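AlyGC mutant - R241A (Glaciecola chathamensis S18K6, PDB 5GKQ) is a marine bacterial alginate lyase of polysaccharide lyase family 6, an enzyme that cleaves alginate chains by beta-elimination. Local coordinates at residues Q122-M127 against K146-A151; V152-E157 against T195-L200; I644-G649 against F675-P680. All coordinates share one frame; numbering follows the deposited sequence.

Contact 1: residues Q122-M127 against K146-A151; sequences QDSWVM and KGVTMA. With BEM (beta-D-mannopyranuronic acid), chain C.
Two successive backbone amides, Trp125 N and Val126 N, converge on one carbonyl oxygen, Thr149 O, at 2.8 and 2.9 Å. Val126 N lies in the carbonyl plane, whereas Trp125 N is tilted from it by 28°. The double grip forms because both chains turn at the same level: Trp125 and Thr149 each leave the extended conformation, stacking one corner of a parallel beta-helix on the next. Their side chains run the same way, with Thr149 CG2 beside Trp125 CE3. Just before the corner, Ser124 OG bonds Val148 O at 2.9 Å, in the carbonyl plane on a lone pair; setting OG beside the backbone N (chi1 -66°) brings it there, and a side chain thus adds a link to the backbone bonds. Without the hydroxyl, as with an alanine here, the buried carbonyl of Val148 would probably lose this donor and the two turns one of their links. Beyond the corner the strands pair in parallel. Val126 CB meets Met150 CG at 3.7 Å on one face, which Phe135 also covers; on the other, Met127 bends at chi2 to lay CE against Ala151 CB, 3.5 Å away. At the opposite end Gly147 passes so near Asp123 O that a side chain would collide with it. There Gln122 extends its amide to the mannuronate, and NE2 makes a weak bond of 3.4 Å to the carboxylate oxygen O6A. The chemistry thus divides: backbone and hydroxyl bonds fix the corner, while Gln122, an uncharged amide, would probably do little to balance the charge of the sugar acid.

Contact 2: residues V152-E157 against T195-L200; sequences VRLTTE and TDSFTL. With BEM (beta-D-mannopyranuronic acid), chain C.
Leu154 brings both of its methyl groups against Thr195 and Ser197 of the other loop. CD1 lies 3.4 Å from Thr195 OG1, the two side chains running antiparallel past each other, while CD2 comes to 3.9 Å from Ser197 OG. Placing CG anti to the carbonyl carbon (chi1 -42°) directs the fork toward segment 195-200. Val152 adds a tip-to-tip meeting, its CG1 4.0 Å from Thr199 OG1. The closest approaches are of methyl carbons to hydroxyl oxygens, and the hydroxyls find their polar partners in a second shell. Ser197 OG donates to Thr199 OG1 at 2.7 Å, and Asn162 serves both, giving an N-H to Ser197 and taking a bond from Thr199; Thr195 OG1 pairs with His192 O. These bonds probably hold the hydroxyls in place against the aliphatic groups. Between Val152 and Leu154, Arg153 points the other way, into the glycan pocket. Its extended chain carries NH2 to 2.7 Å from the mannuronate ring oxygen O5, which sits at the edge of the guanidinium group near its plane. Arg186, another pocket residue, stands close by, so two cationic groups probably share the task of receiving the acidic sugar. Both loops rest on neighbouring turns of the parallel beta-helix: 152-157 leaves strand 150-152, which lies between strands 124-128 and 185-188. The loop segment 195-200 leads into strand 200-207, and Ile166 of strand 165-167 touches both Val152 and Thr199.

Contact 3: residues I644-G649 against F675-P680; sequences IFNEVG and FNNSAP
Phe645 and Phe675 leave two parallel strands on the same face and in a common direction, but their rings are twisted relative to each other. Their planes make 52° with centroids 4.7 Å apart, and Phe645 CD2 stands over one face of the Phe675 ring, toward its rim. Each ring hangs anti to its own carbonyl carbon, which sends both the same way from their strands, and they meet obliquely. On the other face the Asn646 and Asn676 side chains cross with amide planes nearly perpendicular, at 80°; Asn676 ND2 turns to Glu674 instead. Glu647 and Asn677, by contrast, hold carboxylate and amide within 21° of parallel. Glu647 OE1 and Asn677 O are both acceptors, and Lys650 NZ reconciles them by binding each. Both residues adopt left-handed helical backbone angles, so the two chains turn together. Here Ser678 OG works as a relay: it donates to Asn676 O at 2.9 Å from well above the carbonyl plane, and accepts from Val648 N at 3.2 Å. Asn676 O also takes Glu647 N at 3.1 Å. Beyond the corner, Ala679 N bonds Val648 O at 3.0 Å, resuming the backbone pairing. The contact belongs to a continuing column of turns: strand 613-617 lies on one side, with Val614 against Phe645, and on the other Phe699 meets the Phe675 ring while Thr702 binds Phe675 O and Ser678 N.

How the contacts relate
The three contacts show one principle, the stacking of successive turns in a parallel beta-helix, in different settings. Contacts 1 and 3 each join strands and a corner, but contact 1 is buried beside the glycan pocket, whereas contact 3 is only partly buried and lies in a separate C-terminal stack of strands, its centre about 46 Å from that of contact 1. Contact 2 joins loops through aliphatic and hydroxyl groups, without backbone pairing between its segments. It continues contact 1 directly, since 146-151 runs into 152-157; Met127 SD packs on Arg153 NE, and both contacts reach the same mannuronate. Contact 3 touches neither and uses an oblique aromatic pair and polar corner residues instead.

Contact 1: residues Q122-M127 against K146-A151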
loop_
_atom_site.group_PDB
_atom_site.type_symbol
_atom_site.label_atom_id
_atom_site.label_comp_id
_atom_site.label_asym_id
_atom_site.label_seq_id
_atom_site.Cartn_x
_atom_site.Cartn_y
_atom_site.Cartn_z
ATOM N N GLN A 122 -3.483 -12.542 12.355
ATOM C CA GLN A 122 -4.575 -12.986 13.212
ATOM C C GLN A 122 -4.113 -13.185 14.654
ATOM O O GLN A 122 -3.101 -13.843 14.903
ATOM C CB GLN A 122 -5.182 -14.282 12.684
ATOM C CG GLN A 122 -6.353 -14.748 13.514
ATOM C CD GLN A 122 -6.985 -16.012 12.986
ATOM O OE1 GLN A 122 -6.787 -16.386 11.835
ATOM N NE2 GLN A 122 -7.758 -16.674 13.826
ATOM N N ASP A 123 -4.866 -12.620 15.595
ATOM C CA ASP A 123 -4.774 -12.986 16.997
ATOM C C ASP A 123 -6.173 -13.021 17.581
ATOM O O ASP A 123 -7.131 -12.523 16.988
ATOM C CB ASP A 123 -3.906 -12.019 17.813
ATOM C CG ASP A 123 -4.438 -10.592 17.804
ATOM O OD1 ASP A 123 -5.633 -10.365 17.522
ATOM O OD2 ASP A 123 -3.644 -9.681 18.091
ATOM N N SER A 124 -6.272 -13.582 18.772
ATOM C CA SER A 124 -7.456 -13.420 19.590
ATOM C C SER A 124 -7.137 -12.549 20.806
ATOM O O SER A 124 -5.984 -12.244 21.113
ATOM C CB SER A 124 -8.003 -14.780 20.007
ATOM O OG SER A 124 -8.473 -15.467 18.870
ATOM N N TRP A 125 -8.187 -12.101 21.473
ATOM C CA TRP A 125 -8.004 -11.306 22.664
ATOM C C TRP A 125 -8.077 -12.138 23.939
ATOM O O TRP A 125 -7.317 -11.868 24.874
ATOM C CB TRP A 125 -9.021 -10.157 22.691
ATOM C CG TRP A 125 -8.516 -8.967 21.920
ATOM C CD1 TRP A 125 -7.419 -8.933 21.115
ATOM C CD2 TRP A 125 -9.061 -7.642 21.899
ATOM N NE1 TRP A 125 -7.253 -7.683 20.588
ATOM C CE2 TRP A 125 -8.245 -6.871 21.057
ATOM C CE3 TRP A 125 -10.154 -7.036 22.514
ATOM C CZ2 TRP A 125 -8.481 -5.532 20.818
ATOM C CZ3 TRP A 125 -10.392 -5.706 22.263
ATOM C CH2 TRP A 125 -9.561 -4.968 21.423
ATOM N N VAL A 126 -8.922 -13.171 23.992
ATOM C CA VAL A 126 -9.068 -14.002 25.179
ATOM C C VAL A 126 -9.171 -15.464 24.760
ATOM O O VAL A 126 -9.995 -15.817 23.914
ATOM C CB VAL A 126 -10.292 -13.592 26.023
ATOM C CG1 VAL A 126 -10.368 -14.441 27.292
ATOM C CG2 VAL A 126 -10.224 -12.139 26.393
ATOM N N MET A 127 -8.359 -16.325 25.378
ATOM C CA MET A 127 -8.342 -17.750 25.070
ATOM C C MET A 127 -8.423 -18.556 26.355
ATOM O O MET A 127 -7.512 -18.494 27.180
ATOM C CB MET A 127 -7.086 -18.108 24.285
ATOM C CG MET A 127 -7.209 -17.766 22.814
ATOM S SD MET A 127 -7.912 -19.109 21.868
ATOM C CE MET A 127 -8.564 -18.206 20.478
ATOM N N LYS A 146 -8.176 -9.559 12.210
ATOM C CA LYS A 146 -8.788 -10.858 12.021
ATOM C C LYS A 146 -8.548 -11.727 13.244
ATOM O O LYS A 146 -7.462 -11.733 13.817
ATOM C CB LYS A 146 -8.234 -11.520 10.760
ATOM C CG LYS A 146 -8.917 -12.814 10.387
ATOM C CD LYS A 146 -8.527 -13.253 9.005
ATOM C CE LYS A 146 -8.244 -14.730 8.979
ATOM N NZ LYS A 146 -9.275 -15.443 8.226
ATOM N N GLY A 147 -9.574 -12.461 13.645
ATOM C CA GLY A 147 -9.456 -13.334 14.787
ATOM C C GLY A 147 -10.594 -13.107 15.752
ATOM O O GLY A 147 -10.926 -11.963 16.081
ATOM N N VAL A 148 -11.214 -14.204 16.191
ATOM C CA VAL A 148 -12.282 -14.125 17.172
ATOM C C VAL A 148 -11.783 -13.399 18.411
ATOM O O VAL A 148 -10.638 -13.580 18.834
ATOM C CB VAL A 148 -12.783 -15.537 17.505
ATOM C CG1 VAL A 148 -11.680 -16.360 18.111
ATOM C CG2 VAL A 148 -13.945 -15.478 18.434
ATOM N N THR A 149 -12.635 -12.534 18.977
ATOM C CA THR A 149 -12.249 -11.766 20.158
ATOM C C THR A 149 -11.958 -12.694 21.334
ATOM O O THR A 149 -10.929 -12.563 21.997
ATOM C CB THR A 149 -13.340 -10.755 20.538
ATOM O OG1 THR A 149 -13.776 -10.025 19.391
ATOM C CG2 THR A 149 -12.796 -9.765 21.542
ATOM N N MET A 150 -12.839 -13.662 21.580
ATOM C CA MET A 150 -12.703 -14.592 22.687
ATOM C C MET A 150 -13.144 -15.982 22.256
ATOM O O MET A 150 -14.189 -16.132 21.631
ATOM C CB MET A 150 -13.538 -14.131 23.880
ATOM C CG MET A 150 -13.553 -15.102 25.026
ATOM S SD MET A 150 -14.442 -14.441 26.426
ATOM C CE MET A 150 -14.081 -15.676 27.676
ATOM N N ALA A 151 -12.361 -16.998 22.605
ATOM C CA ALA A 151 -12.715 -18.375 22.297
ATOM C C ALA A 151 -12.509 -19.266 23.512
ATOM O O ALA A 151 -11.763 -18.937 24.439
ATOM C CB ALA A 151 -11.887 -18.928 21.148
HETATM C C1 BEM C . -6.296 -23.672 14.642
HETATM C C2 BEM C . -7.249 -24.650 13.983
HETATM O O2 BEM C . -8.099 -25.223 14.963
HETATM C C3 BEM C . -8.052 -23.944 12.899
HETATM O O3 BEM C . -9.173 -24.691 12.458
HETATM C C4 BEM C . -8.632 -22.644 13.367
HETATM O O4 BEM C . -9.024 -21.994 12.171
HETATM C C5 BEM C . -7.555 -21.817 14.026
HETATM O O5 BEM C . -7.031 -22.554 15.122
HETATM C C6 BEM C . -8.161 -20.476 14.317
HETATM O O6B BEM C . -8.243 -20.014 15.477
HETATM O O6A BEM C . -8.708 -19.929 13.343
HETATM O O1 BEM C . -5.601 -24.352 15.684
#

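Contact 2: residues V152-E157 against T195-L200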
loop_
_atom_site.group_PDB
_atom_site.type_symbol
_atom_site.label_atom_id
_atom_site.label_comp_id
_atom_site.label_asym_id
_atom_site.label_seq_id
_atom_site.Cartn_x
_atom_site.Cartn_y
_atom_site.Cartn_z
ATOM N N VAL A 152 -13.168 -20.418 23.485
ATOM C CA VAL A 152 -12.962 -21.482 24.458
ATOM C C VAL A 152 -12.396 -22.677 23.708
ATOM O O VAL A 152 -13.085 -23.281 22.884
ATOM C CB VAL A 152 -14.256 -21.861 25.176
ATOM C CG1 VAL A 152 -14.055 -23.151 25.958
ATOM C CG2 VAL A 152 -14.707 -20.725 26.078
ATOM N N ARG A 153 -11.154 -23.032 23.987
ATOM C CA ARG A 153 -10.518 -24.108 23.252
ATOM C C ARG A 153 -10.761 -25.444 23.933
ATOM O O ARG A 153 -10.922 -25.520 25.148
ATOM C CB ARG A 153 -9.029 -23.827 23.093
ATOM C CG ARG A 153 -8.778 -22.817 21.974
ATOM C CD ARG A 153 -7.447 -23.037 21.330
ATOM N NE ARG A 153 -7.330 -22.373 20.047
ATOM C CZ ARG A 153 -7.658 -22.933 18.888
ATOM N NH1 ARG A 153 -8.135 -24.173 18.859
ATOM N NH2 ARG A 153 -7.516 -22.251 17.758
ATOM N N LEU A 154 -10.852 -26.496 23.118
ATOM C CA LEU A 154 -10.976 -27.875 23.580
ATOM C C LEU A 154 -9.864 -28.731 22.995
ATOM O O LEU A 154 -10.078 -29.905 22.687
ATOM C CB LEU A 154 -12.339 -28.460 23.219
ATOM C CG LEU A 154 -13.527 -27.532 23.412
ATOM C CD1 LEU A 154 -14.727 -28.080 22.686
ATOM C CD2 LEU A 154 -13.838 -27.360 24.875
ATOM N N THR A 155 -8.677 -28.136 22.824
ATOM C CA THR A 155 -7.563 -28.798 22.156
ATOM C C THR A 155 -7.278 -30.159 22.768
ATOM O O THR A 155 -6.876 -31.087 22.055
ATOM C CB THR A 155 -6.311 -27.913 22.221
ATOM O OG1 THR A 155 -6.537 -26.685 21.560
ATOM C CG2 THR A 155 -5.110 -28.611 21.586
ATOM N N THR A 156 -7.513 -30.298 24.072
ATOM C CA THR A 156 -7.251 -31.507 24.827
ATOM C C THR A 156 -8.477 -31.856 25.657
ATOM O O THR A 156 -9.350 -31.020 25.887
ATOM C CB THR A 156 -6.055 -31.314 25.758
ATOM O OG1 THR A 156 -6.312 -30.191 26.618
ATOM C CG2 THR A 156 -4.802 -31.050 24.943
ATOM N N GLU A 157 -8.527 -33.102 26.131
ATOM C CA GLU A 157 -9.572 -33.499 27.070
ATOM C C GLU A 157 -9.440 -32.771 28.406
ATOM O O GLU A 157 -10.411 -32.695 29.164
ATOM C CB GLU A 157 -9.537 -35.017 27.263
ATOM C CG GLU A 157 -10.699 -35.586 28.054
ATOM C CD GLU A 157 -10.300 -36.126 29.430
ATOM O OE1 GLU A 157 -9.344 -35.608 30.054
ATOM O OE2 GLU A 157 -10.965 -37.073 29.898
ATOM N N THR A 195 -17.146 -33.064 21.335
ATOM C CA THR A 195 -16.930 -33.157 22.767
ATOM C C THR A 195 -17.845 -32.187 23.490
ATOM O O THR A 195 -18.170 -31.114 22.981
ATOM C CB THR A 195 -15.484 -32.858 23.142
ATOM O OG1 THR A 195 -15.249 -31.458 22.983
ATOM C CG2 THR A 195 -14.540 -33.634 22.257
ATOM N N ASP A 196 -18.275 -32.582 24.678
ATOM C CA ASP A 196 -19.100 -31.718 25.495
ATOM C C ASP A 196 -18.234 -30.663 26.154
ATOM O O ASP A 196 -17.137 -30.955 26.633
ATOM C CB ASP A 196 -19.826 -32.535 26.551
ATOM C CG ASP A 196 -20.806 -33.500 25.953
ATOM O OD1 ASP A 196 -21.340 -33.199 24.863
ATOM O OD2 ASP A 196 -21.035 -34.558 26.561
ATOM N N SER A 197 -18.726 -29.428 26.168
ATOM C CA SER A 197 -18.008 -28.332 26.800
ATOM C C SER A 197 -18.683 -27.807 28.059
ATOM O O SER A 197 -17.992 -27.427 28.997
ATOM C CB SER A 197 -17.828 -27.185 25.801
ATOM O OG SER A 197 -17.154 -26.096 26.381
ATOM N N PHE A 198 -20.010 -27.792 28.114
ATOM C CA PHE A 198 -20.765 -27.290 29.261
ATOM C C PHE A 198 -20.348 -25.876 29.644
ATOM O O PHE A 198 -20.429 -25.489 30.804
ATOM C CB PHE A 198 -20.643 -28.215 30.472
ATOM C CG PHE A 198 -21.030 -29.632 30.205
ATOM C CD1 PHE A 198 -22.354 -29.979 29.982
ATOM C CD2 PHE A 198 -20.081 -30.629 30.217
ATOM C CE1 PHE A 198 -22.719 -31.310 29.731
ATOM C CE2 PHE A 198 -20.436 -31.952 29.979
ATOM C CZ PHE A 198 -21.757 -32.292 29.731
ATOM N N THR A 199 -19.925 -25.090 28.667
ATOM C CA THR A 199 -19.643 -23.688 28.918
ATOM C C THR A 199 -20.933 -22.907 29.060
ATOM O O THR A 199 -21.880 -23.112 28.303
ATOM C CB THR A 199 -18.814 -23.120 27.793
ATOM O OG1 THR A 199 -17.576 -23.829 27.742
ATOM C CG2 THR A 199 -18.565 -21.678 28.029
ATOM N N LEU A 200 -20.979 -22.038 30.060
ATOM C CA LEU A 200 -22.113 -21.166 30.325
ATOM C C LEU A 200 -21.753 -19.744 29.927
ATOM O O LEU A 200 -20.759 -19.194 30.408
ATOM C CB LEU A 200 -22.500 -21.197 31.799
ATOM C CG LEU A 200 -23.606 -20.220 32.201
ATOM C CD1 LEU A 200 -24.991 -20.824 31.991
ATOM C CD2 LEU A 200 -23.434 -19.756 33.620
HETATM C C1 BEM C . -6.296 -23.672 14.642
HETATM C C2 BEM C . -7.249 -24.650 13.983
HETATM O O2 BEM C . -8.099 -25.223 14.963
HETATM C C3 BEM C . -8.052 -23.944 12.899
HETATM O O3 BEM C . -9.173 -24.691 12.458
HETATM C C4 BEM C . -8.632 -22.644 13.367
HETATM O O4 BEM C . -9.024 -21.994 12.171
HETATM C C5 BEM C . -7.555 -21.817 14.026
HETATM O O5 BEM C . -7.031 -22.554 15.122
HETATM C C6 BEM C . -8.161 -20.476 14.317
HETATM O O6B BEM C . -8.243 -20.014 15.477
HETATM O O6A BEM C . -8.708 -19.929 13.343
HETATM O O1 BEM C . -5.601 -24.352 15.684
#

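Contact 3: residues I644-G649 against F675-P680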
loop_
_atom_site.group_PDB
_atom_site.type_symbol
_atom_site.label_atom_id
_atom_site.label_comp_id
_atom_site.label_asym_id
_atom_site.label_seq_id
_atom_site.Cartn_x
_atom_site.Cartn_y
_atom_site.Cartn_z
ATOM N N ILE A 644 -26.588 11.233 -13.945
ATOM C CA ILE A 644 -26.387 11.381 -15.367
ATOM C C ILE A 644 -24.917 11.112 -15.633
ATOM O O ILE A 644 -24.071 11.961 -15.354
ATOM C CB ILE A 644 -26.807 12.771 -15.860
ATOM C CG1 ILE A 644 -28.307 12.960 -15.664
ATOM C CG2 ILE A 644 -26.499 12.935 -17.315
ATOM C CD1 ILE A 644 -28.774 14.311 -16.014
ATOM N N PHE A 645 -24.610 9.933 -16.158
ATOM C CA PHE A 645 -23.259 9.571 -16.569
ATOM C C PHE A 645 -23.107 9.785 -18.068
ATOM O O PHE A 645 -23.870 9.225 -18.861
ATOM C CB PHE A 645 -22.951 8.119 -16.220
ATOM C CG PHE A 645 -23.188 7.785 -14.791
ATOM C CD1 PHE A 645 -22.391 8.324 -13.800
ATOM C CD2 PHE A 645 -24.201 6.927 -14.431
ATOM C CE1 PHE A 645 -22.613 8.015 -12.485
ATOM C CE2 PHE A 645 -24.417 6.614 -13.111
ATOM C CZ PHE A 645 -23.625 7.161 -12.139
ATOM N N ASN A 646 -22.097 10.563 -18.450
ATOM C CA ASN A 646 -21.919 11.026 -19.818
ATOM C C ASN A 646 -20.471 10.839 -20.227
ATOM O O ASN A 646 -19.580 11.398 -19.596
ATOM C CB ASN A 646 -22.307 12.494 -19.931
ATOM C CG ASN A 646 -23.063 12.782 -21.174
ATOM O OD1 ASN A 646 -22.636 12.418 -22.272
ATOM N ND2 ASN A 646 -24.215 13.424 -21.025
ATOM N N GLU A 647 -20.232 10.065 -21.275
ATOM C CA GLU A 647 -18.885 9.906 -21.820
ATOM C C GLU A 647 -17.966 9.268 -20.782
ATOM O O GLU A 647 -16.892 9.777 -20.472
ATOM C CB GLU A 647 -18.342 11.260 -22.294
ATOM C CG GLU A 647 -17.795 11.302 -23.699
ATOM C CD GLU A 647 -18.813 10.906 -24.741
ATOM O OE1 GLU A 647 -18.666 9.802 -25.276
ATOM O OE2 GLU A 647 -19.756 11.673 -25.019
ATOM N N VAL A 648 -18.398 8.133 -20.248
ATOM C CA VAL A 648 -17.797 7.530 -19.068
ATOM C C VAL A 648 -17.236 6.169 -19.435
ATOM O O VAL A 648 -17.932 5.356 -20.045
ATOM C CB VAL A 648 -18.824 7.386 -17.930
ATOM C CG1 VAL A 648 -18.260 6.551 -16.826
ATOM C CG2 VAL A 648 -19.267 8.742 -17.391
ATOM N N GLY A 649 -15.990 5.913 -19.062
ATOM C CA GLY A 649 -15.484 4.559 -19.029
ATOM C C GLY A 649 -14.879 4.047 -20.306
ATOM O O GLY A 649 -14.438 2.895 -20.340
ATOM N N PHE A 675 -27.210 6.604 -18.743
ATOM C CA PHE A 675 -25.861 6.180 -19.129
ATOM C C PHE A 675 -25.673 6.518 -20.608
ATOM O O PHE A 675 -25.846 5.669 -21.479
ATOM C CB PHE A 675 -25.637 4.681 -18.882
ATOM C CG PHE A 675 -25.287 4.325 -17.459
ATOM C CD1 PHE A 675 -26.251 4.323 -16.471
ATOM C CD2 PHE A 675 -23.999 3.934 -17.133
ATOM C CE1 PHE A 675 -25.932 3.975 -15.194
ATOM C CE2 PHE A 675 -23.671 3.588 -15.847
ATOM C CZ PHE A 675 -24.636 3.605 -14.877
ATOM N N ASN A 676 -25.280 7.765 -20.884
ATOM C CA ASN A 676 -25.171 8.294 -22.240
ATOM C C ASN A 676 -23.744 8.133 -22.761
ATOM O O ASN A 676 -22.804 8.657 -22.167
ATOM C CB ASN A 676 -25.577 9.766 -22.280
ATOM C CG ASN A 676 -26.885 10.034 -21.563
ATOM O OD1 ASN A 676 -27.745 9.171 -21.501
ATOM N ND2 ASN A 676 -27.044 11.240 -21.030
ATOM N N ASN A 677 -23.587 7.414 -23.868
ATOM C CA ASN A 677 -22.332 7.387 -24.624
ATOM C C ASN A 677 -21.170 6.854 -23.801
ATOM O O ASN A 677 -20.088 7.441 -23.774
ATOM C CB ASN A 677 -21.988 8.768 -25.162
ATOM C CG ASN A 677 -23.031 9.290 -26.066
ATOM O OD1 ASN A 677 -23.224 8.758 -27.142
ATOM N ND2 ASN A 677 -23.728 10.329 -25.641
ATOM N N SER A 678 -21.380 5.712 -23.157
ATOM C CA SER A 678 -20.425 5.210 -22.185
ATOM C C SER A 678 -20.209 3.723 -22.399
ATOM O O SER A 678 -20.896 3.081 -23.193
ATOM C CB SER A 678 -20.906 5.466 -20.756
ATOM O OG SER A 678 -21.253 6.821 -20.578
ATOM N N ALA A 679 -19.229 3.184 -21.675
ATOM C CA ALA A 679 -19.029 1.748 -21.590
ATOM C C ALA A 679 -20.128 1.160 -20.709
ATOM O O ALA A 679 -20.822 1.896 -20.013
ATOM C CB ALA A 679 -17.641 1.453 -21.031
ATOM N N PRO A 680 -20.336 -0.153 -20.740
ATOM C CA PRO A 680 -21.497 -0.726 -20.052
ATOM C C PRO A 680 -21.275 -0.971 -18.563
ATOM O O PRO A 680 -20.152 -1.019 -18.064
ATOM C CB PRO A 680 -21.698 -2.056 -20.781
ATOM C CG PRO A 680 -20.332 -2.445 -21.187
ATOM C CD PRO A 680 -19.638 -1.167 -21.550
#